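Cell division cycle protein 123 (Schizosaccharomyces pombe, PDB 4ZGP) acts as an ATP-dependent chaperone of ATP-grasp fold that binds the gamma subunit of eIF2 and lets it assemble with the alpha and beta subunits. Local coordinates at residues Ala190-Arg195 with Asp222-Leu227; Ser229-Lys234 with Asp252-Ile257; Pro55-Lys60 with Arg95-Leu100. All coordinates share one frame; numbering follows the deposited sequence.

Interaction 1. Residues Ala190-Arg195 with Asp222-Leu227; sequences ASTEFR and DCYEKL. With ADP (adenosine-5'-diphosphate), chain C.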
loop_
_atom_site.group_PDB
_atom_site.type_symbol
_atom_site.label_atom_id
_atom_site.label_comp_id
_atom_site.label_asym_id
_atom_site.label_seq_id
_atom_site.Cartn_x
_atom_site.Cartn_y
_atom_site.Cartn_z
ATOM N N ALA A 190 2.887 6.242 13.676
ATOM C CA ALA A 190 3.531 6.442 12.380
ATOM C C ALA A 190 4.996 6.023 12.397
ATOM O O ALA A 190 5.533 5.578 11.370
ATOM C CB ALA A 190 3.407 7.903 11.947
ATOM N N SER A 191 5.636 6.159 13.559
ATOM C CA SER A 191 7.078 5.953 13.668
ATOM C C SER A 191 7.463 4.498 13.890
ATOM O O SER A 191 8.645 4.187 13.956
ATOM C CB SER A 191 7.664 6.804 14.803
ATOM O OG SER A 191 7.508 8.194 14.556
ATOM N N THR A 192 6.495 3.600 14.040
ATOM C CA THR A 192 6.868 2.185 14.109
ATOM C C THR A 192 6.367 1.445 12.864
ATOM O O THR A 192 6.104 0.229 12.904
ATOM C CB THR A 192 6.365 1.500 15.391
ATOM O OG1 THR A 192 4.944 1.500 15.410
ATOM C CG2 THR A 192 6.884 2.243 16.643
ATOM N N GLU A 193 6.270 2.193 11.771
ATOM C CA GLU A 193 6.033 1.581 10.473
ATOM C C GLU A 193 7.330 1.601 9.670
ATOM O O GLU A 193 8.119 2.548 9.757
ATOM C CB GLU A 193 4.910 2.285 9.710
ATOM C CG GLU A 193 4.073 1.309 8.899
ATOM C CD GLU A 193 3.419 1.925 7.690
ATOM O OE1 GLU A 193 3.080 3.129 7.738
ATOM O OE2 GLU A 193 3.251 1.193 6.694
ATOM N N PHE A 194 7.555 0.540 8.903
ATOM C CA PHE A 194 8.814 0.423 8.158
ATOM C C PHE A 194 8.552 0.022 6.717
ATOM O O PHE A 194 7.554 -0.625 6.414
ATOM C CB PHE A 194 9.751 -0.615 8.804
ATOM C CG PHE A 194 10.106 -0.301 10.223
ATOM C CD1 PHE A 194 11.194 0.514 10.511
ATOM C CD2 PHE A 194 9.321 -0.784 11.270
ATOM C CE1 PHE A 194 11.523 0.837 11.839
ATOM C CE2 PHE A 194 9.656 -0.477 12.613
ATOM C CZ PHE A 194 10.753 0.325 12.887
ATOM N N ARG A 195 9.487 0.373 5.843
ATOM C CA ARG A 195 9.444 -0.083 4.466
ATOM C C ARG A 195 10.640 -1.001 4.242
ATOM O O ARG A 195 11.754 -0.647 4.601
ATOM C CB ARG A 195 9.469 1.096 3.506
ATOM C CG ARG A 195 9.549 0.670 2.042
ATOM C CD ARG A 195 8.959 1.720 1.113
ATOM N NE ARG A 195 7.507 1.818 1.237
ATOM C CZ ARG A 195 6.749 2.615 0.493
ATOM N NH1 ARG A 195 7.316 3.406 -0.409
ATOM N NH2 ARG A 195 5.416 2.623 0.650
ATOM N N ASP A 222 17.320 -4.271 16.889
ATOM C CA ASP A 222 17.505 -5.706 16.672
ATOM C C ASP A 222 16.176 -6.449 16.824
ATOM O O ASP A 222 15.890 -7.402 16.097
ATOM C CB ASP A 222 18.550 -6.283 17.640
ATOM C CG ASP A 222 19.944 -5.705 17.409
ATOM O OD1 ASP A 222 20.319 -5.487 16.239
ATOM O OD2 ASP A 222 20.663 -5.464 18.400
ATOM N N CYS A 223 15.355 -5.991 17.757
ATOM C CA CYS A 223 14.025 -6.562 17.945
ATOM C C CYS A 223 13.175 -6.321 16.690
ATOM O O CYS A 223 12.552 -7.255 16.173
ATOM C CB CYS A 223 13.357 -5.964 19.186
ATOM S SG CYS A 223 11.743 -6.663 19.579
ATOM N N TYR A 224 13.172 -5.086 16.187
ATOM C CA TYR A 224 12.413 -4.786 14.964
ATOM C C TYR A 224 12.902 -5.615 13.786
ATOM O O TYR A 224 12.095 -6.146 13.025
ATOM C CB TYR A 224 12.491 -3.291 14.609
ATOM C CG TYR A 224 11.649 -2.422 15.509
ATOM C CD1 TYR A 224 10.268 -2.537 15.510
ATOM C CD2 TYR A 224 12.227 -1.479 16.354
ATOM C CE1 TYR A 224 9.478 -1.756 16.332
ATOM C CE2 TYR A 224 11.438 -0.686 17.182
ATOM C CZ TYR A 224 10.063 -0.833 17.165
ATOM O OH TYR A 224 9.251 -0.064 17.976
ATOM N N GLU A 225 14.224 -5.732 13.651
ATOM C CA GLU A 225 14.807 -6.481 12.556
ATOM C C GLU A 225 14.360 -7.937 12.589
ATOM O O GLU A 225 13.995 -8.502 11.555
ATOM C CB GLU A 225 16.338 -6.397 12.583
ATOM C CG GLU A 225 16.988 -7.210 11.471
ATOM C CD GLU A 225 18.506 -7.198 11.538
ATOM O OE1 GLU A 225 19.137 -7.935 10.754
ATOM O OE2 GLU A 225 19.065 -6.456 12.371
ATOM N N LYS A 226 14.380 -8.537 13.779
ATOM C CA LYS A 226 13.991 -9.941 13.921
ATOM C C LYS A 226 12.525 -10.134 13.556
ATOM O O LYS A 226 12.182 -11.089 12.878
ATOM C CB LYS A 226 14.249 -10.442 15.353
ATOM C CG LYS A 226 13.688 -11.820 15.648
ATOM C CD LYS A 226 14.271 -12.895 14.734
ATOM C CE LYS A 226 14.059 -14.300 15.308
ATOM N NZ LYS A 226 12.673 -14.514 15.823
ATOM N N LEU A 227 11.664 -9.233 14.005
ATOM C CA LEU A 227 10.241 -9.334 13.662
ATOM C C LEU A 227 9.985 -9.161 12.150
ATOM O O LEU A 227 9.121 -9.831 11.583
ATOM C CB LEU A 227 9.430 -8.308 14.436
ATOM C CG LEU A 227 9.360 -8.542 15.944
ATOM C CD1 LEU A 227 8.614 -7.403 16.627
ATOM C CD2 LEU A 227 8.718 -9.893 16.255
HETATM P PB ADP C . 1.153 2.960 0.495
HETATM O O1B ADP C . 1.895 1.633 0.503
HETATM O O2B ADP C . 0.509 3.297 -0.839
HETATM O O3B ADP C . 1.966 4.042 1.175
HETATM P PA ADP C . -0.285 1.981 2.812
HETATM O O1A ADP C . 1.046 1.329 3.097
HETATM O O2A ADP C . -1.588 1.200 2.777
HETATM O O3A ADP C . -0.181 2.772 1.406
HETATM O "O5'" ADP C . -0.458 3.151 3.898
HETATM C "C5'" ADP C . -0.240 4.528 3.592
HETATM C "C4'" ADP C . -0.253 5.231 4.938
HETATM O "O4'" ADP C . -1.599 5.317 5.412
HETATM C "C3'" ADP C . 0.516 4.421 5.970
HETATM O "O3'" ADP C . 1.830 4.953 6.168
HETATM C "C2'" ADP C . -0.312 4.501 7.235
HETATM O "O2'" ADP C . 0.217 5.479 8.135
HETATM C "C1'" ADP C . -1.692 4.939 6.789
HETATM N N9 ADP C . -2.591 3.764 6.907
HETATM C C8 ADP C . -2.640 2.730 6.040
HETATM N N7 ADP C . -3.567 1.813 6.431
HETATM C C5 ADP C . -4.130 2.265 7.575
HETATM C C6 ADP C . -5.180 1.785 8.503
HETATM N N6 ADP C . -5.809 0.607 8.255
HETATM N N1 ADP C . -5.479 2.554 9.585
HETATM C C2 ADP C . -4.843 3.727 9.800
HETATM N N3 ADP C . -3.879 4.225 8.997
HETATM C C4 ADP C . -3.485 3.551 7.884
#
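F194, from strand 193-199, meets Y224 of helix 221-233 in an oblique aromatic pair, ring centroids 5.1 Å apart and planes at 51°. The far end of the phenylalanine ring does the touching: F194 CE2 comes to 3.6 Å from Y224 CD1, while F194 CZ stands 3.8 Å above the tyrosine ring plane, toward its rim. With CG anti to the carbonyl carbon (chi1 -59°), F194 sends its ring out from the sheet to the helix. A second van der Waals touch lies at the phenol end, where T192 CG2 is 3.6 Å from Y224 OH; the hydroxyl T192 OG1 turns elsewhere and bonds to the backbone O of I249. L217 of helix 216-219 touches both rings. An alanine in place of Y224 would probably open a gap beside the F194 ring and leave T192 CG2 without its neighbour.

The polar work falls to E193 and R195, which alternate with F194 along the strand. E193 OE1 accepts a hydrogen bond of 2.7 Å from ADP O3', and its other oxygen OE2 is salt-bridged to R209. R195 NH2 approaches ADP O1B at 3.7 Å, near the guanidinium plane, while R195 NE pairs with D246. Strand 193-195 is thus two-faced: its charged side chains grip ribose and line the phosphate site, and its aromatic one seats the sheet against the helix.

Interaction 2. Residues Ser229-Lys234 with Asp252-Ile257; sequences SDLLKK and DRAWLI. With ADP (adenosine-5'-diphosphate), chain C.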
loop_
_atom_site.group_PDB
_atom_site.type_symbol
_atom_site.label_atom_id
_atom_site.label_comp_id
_atom_site.label_asym_id
_atom_site.label_seq_id
_atom_site.Cartn_x
_atom_site.Cartn_y
_atom_site.Cartn_z
ATOM N N SER A 229 12.263 -9.834 9.721
ATOM C CA SER A 229 12.846 -11.056 9.158
ATOM C C SER A 229 11.866 -12.228 9.264
ATOM O O SER A 229 11.660 -12.998 8.322
ATOM C CB SER A 229 14.154 -11.382 9.896
ATOM O OG SER A 229 14.873 -12.426 9.276
ATOM N N ASP A 230 11.283 -12.372 10.445
ATOM C CA ASP A 230 10.310 -13.437 10.677
ATOM C C ASP A 230 9.084 -13.295 9.784
ATOM O O ASP A 230 8.572 -14.291 9.263
ATOM C CB ASP A 230 9.874 -13.455 12.136
ATOM C CG ASP A 230 10.945 -14.013 13.069
ATOM O OD1 ASP A 230 11.921 -14.639 12.584
ATOM O OD2 ASP A 230 10.799 -13.818 14.293
ATOM N N LEU A 231 8.600 -12.067 9.610
ATOM C CA LEU A 231 7.460 -11.848 8.716
ATOM C C LEU A 231 7.823 -12.240 7.274
ATOM O O LEU A 231 7.047 -12.899 6.595
ATOM C CB LEU A 231 6.979 -10.388 8.773
ATOM C CG LEU A 231 5.821 -9.997 7.859
ATOM C CD1 LEU A 231 4.639 -10.916 8.110
ATOM C CD2 LEU A 231 5.395 -8.544 8.080
ATOM N N LEU A 232 9.013 -11.856 6.818
ATOM C CA LEU A 232 9.405 -12.156 5.448
ATOM C C LEU A 232 9.394 -13.667 5.198
ATOM O O LEU A 232 9.051 -14.111 4.107
ATOM C CB LEU A 232 10.795 -11.573 5.122
ATOM C CG LEU A 232 11.356 -11.946 3.735
ATOM C CD1 LEU A 232 10.463 -11.515 2.532
ATOM C CD2 LEU A 232 12.791 -11.396 3.578
ATOM N N LYS A 233 9.741 -14.460 6.210
ATOM C CA LYS A 233 9.679 -15.915 6.056
ATOM C C LYS A 233 8.257 -16.372 5.783
ATOM O O LYS A 233 8.030 -17.394 5.120
ATOM C CB LYS A 233 10.205 -16.633 7.296
ATOM C CG LYS A 233 11.694 -16.487 7.508
ATOM C CD LYS A 233 12.090 -17.120 8.841
ATOM C CE LYS A 233 13.597 -17.034 9.074
ATOM N NZ LYS A 233 14.079 -15.626 9.210
ATOM N N LYS A 234 7.298 -15.613 6.293
ATOM C CA LYS A 234 5.889 -15.957 6.085
ATOM C C LYS A 234 5.324 -15.429 4.759
ATOM O O LYS A 234 4.157 -15.676 4.436
ATOM C CB LYS A 234 5.046 -15.426 7.246
ATOM C CG LYS A 234 5.315 -16.153 8.560
ATOM C CD LYS A 234 4.566 -15.489 9.695
ATOM C CE LYS A 234 5.078 -15.952 11.034
ATOM N NZ LYS A 234 4.635 -15.010 12.095
ATOM N N ASP A 252 5.285 -5.923 19.863
ATOM C CA ASP A 252 6.006 -7.146 19.502
ATOM C C ASP A 252 5.290 -7.983 18.451
ATOM O O ASP A 252 5.536 -9.184 18.335
ATOM C CB ASP A 252 6.275 -8.010 20.741
ATOM C CG ASP A 252 7.370 -7.443 21.611
ATOM O OD1 ASP A 252 8.286 -6.788 21.061
ATOM O OD2 ASP A 252 7.316 -7.652 22.844
ATOM N N ARG A 253 4.412 -7.339 17.692
ATOM C CA ARG A 253 3.688 -8.001 16.620
ATOM C C ARG A 253 3.826 -7.204 15.332
ATOM O O ARG A 253 3.542 -5.999 15.300
ATOM C CB ARG A 253 2.213 -8.156 16.978
ATOM C CG ARG A 253 1.405 -8.907 15.935
ATOM C CD ARG A 253 0.016 -9.237 16.465
ATOM N NE ARG A 253 -0.755 -10.028 15.511
ATOM C CZ ARG A 253 -1.989 -10.471 15.729
ATOM N NH1 ARG A 253 -2.606 -10.201 16.877
ATOM N NH2 ARG A 253 -2.608 -11.185 14.797
ATOM N N ALA A 254 4.239 -7.886 14.271
ATOM C CA ALA A 254 4.407 -7.248 12.977
ATOM C C ALA A 254 3.161 -7.487 12.138
ATOM O O ALA A 254 2.619 -8.598 12.107
ATOM C CB ALA A 254 5.658 -7.781 12.275
ATOM N N TRP A 255 2.672 -6.424 11.513
ATOM C CA TRP A 255 1.545 -6.508 10.611
ATOM C C TRP A 255 1.984 -6.128 9.218
ATOM O O TRP A 255 2.559 -5.067 9.034
ATOM C CB TRP A 255 0.435 -5.553 11.037
ATOM C CG TRP A 255 -0.095 -5.842 12.374
ATOM C CD1 TRP A 255 0.434 -5.453 13.575
ATOM C CD2 TRP A 255 -1.272 -6.590 12.670
ATOM N NE1 TRP A 255 -0.340 -5.931 14.605
ATOM C CE2 TRP A 255 -1.404 -6.619 14.077
ATOM C CE3 TRP A 255 -2.237 -7.235 11.881
ATOM C CZ2 TRP A 255 -2.462 -7.273 14.715
ATOM C CZ3 TRP A 255 -3.290 -7.879 12.517
ATOM C CH2 TRP A 255 -3.391 -7.896 13.921
ATOM N N LEU A 256 1.670 -6.960 8.236
ATOM C CA LEU A 256 1.892 -6.575 6.842
ATOM C C LEU A 256 0.914 -5.485 6.423
ATOM O O LEU A 256 -0.285 -5.647 6.577
ATOM C CB LEU A 256 1.743 -7.806 5.935
ATOM C CG LEU A 256 1.861 -7.549 4.434
ATOM C CD1 LEU A 256 3.313 -7.189 4.066
ATOM C CD2 LEU A 256 1.425 -8.793 3.653
ATOM N N ILE A 257 1.402 -4.375 5.879
ATOM C CA ILE A 257 0.508 -3.282 5.500
ATOM C C ILE A 257 0.332 -3.172 3.989
ATOM O O ILE A 257 -0.764 -2.910 3.498
ATOM C CB ILE A 257 1.017 -1.931 6.071
ATOM C CG1 ILE A 257 1.074 -2.005 7.601
ATOM C CG2 ILE A 257 0.156 -0.763 5.602
ATOM C CD1 ILE A 257 -0.299 -2.250 8.258
HETATM P PB ADP C . 1.153 2.960 0.495
HETATM O O1B ADP C . 1.895 1.633 0.503
HETATM O O2B ADP C . 0.509 3.297 -0.839
HETATM O O3B ADP C . 1.966 4.042 1.175
HETATM P PA ADP C . -0.285 1.981 2.812
HETATM O O1A ADP C . 1.046 1.329 3.097
HETATM O O2A ADP C . -1.588 1.200 2.777
HETATM O O3A ADP C . -0.181 2.772 1.406
HETATM O "O5'" ADP C . -0.458 3.151 3.898
HETATM C "C5'" ADP C . -0.240 4.528 3.592
HETATM C "C4'" ADP C . -0.253 5.231 4.938
HETATM O "O4'" ADP C . -1.599 5.317 5.412
HETATM C "C3'" ADP C . 0.516 4.421 5.970
HETATM O "O3'" ADP C . 1.830 4.953 6.168
HETATM C "C2'" ADP C . -0.312 4.501 7.235
HETATM O "O2'" ADP C . 0.217 5.479 8.135
HETATM C "C1'" ADP C . -1.692 4.939 6.789
HETATM N N9 ADP C . -2.591 3.764 6.907
HETATM C C8 ADP C . -2.640 2.730 6.040
HETATM N N7 ADP C . -3.567 1.813 6.431
HETATM C C5 ADP C . -4.130 2.265 7.575
HETATM C C6 ADP C . -5.180 1.785 8.503
HETATM N N6 ADP C . -5.809 0.607 8.255
HETATM N N1 ADP C . -5.479 2.554 9.585
HETATM C C2 ADP C . -4.843 3.727 9.800
HETATM N N3 ADP C . -3.879 4.225 8.997
HETATM C C4 ADP C . -3.485 3.551 7.884
#
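L231 reaches from helix 221-233 over the backbone of strand 253-261, overlapping A254, W255 and L256 with a single methyl group, CD2. That methyl lies 4.3 Å from A254 CB and 4.1 Å from the backbone nitrogen L256 N, so it rests against the peptide joining W255 and L256 as much as against side chains. L231 CD2 and L256 CB are also 4.3 Å apart. These are loose van der Waals distances; the side-chain pairs are apolar, and the remaining touches are of methyl on peptide. CG of L231 is anti to the backbone N (chi1 178°), which carries the branched end away from the helix and onto the strand. A254 offers only a methyl, a low spot on the strand, and here the two backbones come nearest, L231 CA to A254 CA 7.0 Å.

W255 points the other way, to the opposite side of the sheet. There its ring carries the extended R253 side chain over one face, R253 NE standing 3.3 Å above the indole plane. Further along, I257 reaches the nucleotide: I257 CG2 is 3.4 Å from ADP O1A, a packing contact at the alpha-phosphate, and the same side chain touches E193 of the pocket.

The short helix and strand axes pass 9.2 Å apart at 51°, so the helix lies on the sheet but runs at a marked slant to this strand. L231 also touches V247 on strand 243-250, and L256 packs on F245 and F41. Helix 221-233 thus lies across outermost strand 253-261 and its antiparallel neighbour 243-250, and L232 reaches V198 of strand 193-199.

Interaction 3. Residues Pro55-Lys60 with Arg95-Leu100; sequences PATVLK and REAIQL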
loop_
_atom_site.group_PDB
_atom_site.type_symbol
_atom_site.label_atom_id
_atom_site.label_comp_id
_atom_site.label_asym_id
_atom_site.label_seq_id
_atom_site.Cartn_x
_atom_site.Cartn_y
_atom_site.Cartn_z
ATOM N N PRO A 55 -17.860 -1.031 -8.521
ATOM C CA PRO A 55 -19.099 -0.599 -9.185
ATOM C C PRO A 55 -18.829 0.485 -10.212
ATOM O O PRO A 55 -18.094 1.428 -9.924
ATOM C CB PRO A 55 -19.949 -0.074 -8.029
ATOM C CG PRO A 55 -19.497 -0.889 -6.852
ATOM C CD PRO A 55 -18.011 -1.108 -7.057
ATOM N N ALA A 56 -19.405 0.338 -11.401
ATOM C CA ALA A 56 -19.134 1.246 -12.508
ATOM C C ALA A 56 -19.491 2.705 -12.202
ATOM O O ALA A 56 -18.815 3.621 -12.681
ATOM C CB ALA A 56 -19.876 0.779 -13.753
ATOM N N THR A 57 -20.547 2.938 -11.422
ATOM C CA THR A 57 -20.921 4.320 -11.123
ATOM C C THR A 57 -19.883 4.951 -10.197
ATOM O O THR A 57 -19.633 6.151 -10.271
ATOM C CB THR A 57 -22.326 4.439 -10.491
ATOM O OG1 THR A 57 -22.351 3.801 -9.208
ATOM C CG2 THR A 57 -23.364 3.795 -11.403
ATOM N N VAL A 58 -19.275 4.138 -9.335
ATOM C CA VAL A 58 -18.186 4.613 -8.493
ATOM C C VAL A 58 -16.985 4.980 -9.371
ATOM O O VAL A 58 -16.378 6.048 -9.216
ATOM C CB VAL A 58 -17.780 3.558 -7.427
ATOM C CG1 VAL A 58 -16.452 3.917 -6.766
ATOM C CG2 VAL A 58 -18.865 3.427 -6.365
ATOM N N LEU A 59 -16.659 4.088 -10.297
ATOM C CA LEU A 59 -15.543 4.281 -11.212
ATOM C C LEU A 59 -15.724 5.571 -12.000
ATOM O O LEU A 59 -14.784 6.346 -12.179
ATOM C CB LEU A 59 -15.433 3.077 -12.149
ATOM C CG LEU A 59 -14.154 2.815 -12.933
ATOM C CD1 LEU A 59 -12.959 2.935 -12.025
ATOM C CD2 LEU A 59 -14.222 1.423 -13.538
ATOM N N LYS A 60 -16.954 5.805 -12.441
ATOM C CA LYS A 60 -17.291 6.989 -13.224
ATOM C C LYS A 60 -17.069 8.266 -12.407
ATOM O O LYS A 60 -16.461 9.226 -12.880
ATOM C CB LYS A 60 -18.741 6.882 -13.710
ATOM C CG LYS A 60 -19.105 7.768 -14.900
ATOM C CD LYS A 60 -19.600 9.139 -14.455
ATOM C CE LYS A 60 -20.442 9.803 -15.541
ATOM N NZ LYS A 60 -19.716 9.881 -16.842
ATOM N N ARG A 95 -27.382 4.574 -5.394
ATOM C CA ARG A 95 -27.586 4.228 -3.991
ATOM C C ARG A 95 -27.106 2.823 -3.656
ATOM O O ARG A 95 -26.644 2.568 -2.542
ATOM C CB ARG A 95 -29.068 4.376 -3.611
ATOM C CG ARG A 95 -29.344 4.027 -2.153
ATOM C CD ARG A 95 -30.779 4.296 -1.711
ATOM N NE ARG A 95 -31.070 3.548 -0.489
ATOM C CZ ARG A 95 -30.781 3.980 0.736
ATOM N NH1 ARG A 95 -31.062 3.225 1.788
ATOM N NH2 ARG A 95 -30.208 5.168 0.910
ATOM N N GLU A 96 -27.218 1.914 -4.619
ATOM C CA GLU A 96 -26.846 0.524 -4.407
ATOM C C GLU A 96 -25.367 0.421 -4.041
ATOM O O GLU A 96 -24.980 -0.318 -3.127
ATOM C CB GLU A 96 -27.148 -0.312 -5.658
ATOM C CG GLU A 96 -28.633 -0.600 -5.895
ATOM C CD GLU A 96 -29.350 0.454 -6.745
ATOM O OE1 GLU A 96 -28.739 1.487 -7.102
ATOM O OE2 GLU A 96 -30.542 0.241 -7.063
ATOM N N ALA A 97 -24.552 1.182 -4.760
ATOM C CA ALA A 97 -23.117 1.231 -4.515
ATOM C C ALA A 97 -22.825 1.859 -3.160
ATOM O O ALA A 97 -21.992 1.359 -2.403
ATOM C CB ALA A 97 -22.428 1.999 -5.608
ATOM N N ILE A 98 -23.512 2.959 -2.859
ATOM C CA ILE A 98 -23.350 3.627 -1.574
ATOM C C ILE A 98 -23.686 2.685 -0.411
ATOM O O ILE A 98 -22.967 2.651 0.592
ATOM C CB ILE A 98 -24.240 4.892 -1.472
ATOM C CG1 ILE A 98 -23.924 5.862 -2.609
ATOM C CG2 ILE A 98 -24.045 5.583 -0.116
ATOM C CD1 ILE A 98 -22.513 6.373 -2.611
ATOM N N GLN A 99 -24.780 1.933 -0.527
ATOM C CA GLN A 99 -25.157 1.007 0.545
ATOM C C GLN A 99 -24.150 -0.139 0.685
ATOM O O GLN A 99 -23.852 -0.594 1.803
ATOM C CB GLN A 99 -26.558 0.445 0.295
ATOM C CG GLN A 99 -27.667 1.481 0.373
ATOM C CD GLN A 99 -27.744 2.153 1.728
ATOM O OE1 GLN A 99 -27.584 1.502 2.761
ATOM N NE2 GLN A 99 -27.987 3.461 1.728
ATOM N N LEU A 100 -23.625 -0.588 -0.448
ATOM C CA LEU A 100 -22.621 -1.649 -0.472
ATOM C C LEU A 100 -21.372 -1.212 0.288
ATOM O O LEU A 100 -20.836 -1.944 1.126
ATOM C CB LEU A 100 -22.267 -2.014 -1.916
ATOM C CG LEU A 100 -21.501 -3.318 -2.160
ATOM C CD1 LEU A 100 -22.139 -4.466 -1.397
ATOM C CD2 LEU A 100 -21.462 -3.636 -3.650
#
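A97 is the meeting point of a small helix-helix contact, in which the N-terminal turns of helix 56-62 and helix 95-107 pack together about 23 Å from the centre of the chain. R95 opens helix 95-107 with its side chain pointing away from helix 56-62.

A97 carries the joint. Its CB is the one atom of this turn that three residues of the partner surround: P55 CB at 4.0 Å, T57 OG1 at 4.0 Å and V58 CG2 at 3.9 Å from A97 CB. Having no branch beyond that methyl, A97 lets the backbones approach until its CA is 6.4 Å from P55 CA. P55 stands at the N-cap position, directly before helix 56-62, and presents a ring carbon to the methyl; its backbone O accepts a hydrogen bond from the backbone N of L59, closing the first turn. V58 uses CG2, anti to the carbonyl carbon, and its side chain also touches L142 of helix 138-146.

I98 points away from helix 56-62 and packs on A138 and L142, so helix 138-146 touches both partners. L100 faces the partner again one turn after A97, the spacing expected along one helix side, but its nearest approach is L100 CD2 to P55 CG, at 4.7 Å.

T57 supplies the polar element. Its OG1 sits between backbone N and carbonyl carbon (chi1 65°), beside the A97 methyl, and makes a weak hydrogen bond to the backbone N of E94, the residue just ahead of R95.

Overall arrangement
Along the chain interaction 3 closes first, then interaction 1, then interaction 2. Interactions 1 and 2 are neighbours, their centres 9 Å apart: both use helix 221-233, successive stretches of which cover the same five-stranded mixed sheet, at strand 193-199 and at outermost strand 253-261. They touch directly, with L227 CD1 3.8 Å from D252 C, and both also touch ADP. Interaction 3 lies on the opposite side of the chain's centre, its centre 38 Å from that of interaction 1 and 35 Å from that of interaction 2. Two contacts therefore build the sheet-and-helix layer beside the nucleotide, while the third joins helices on the far side of the chain's centre.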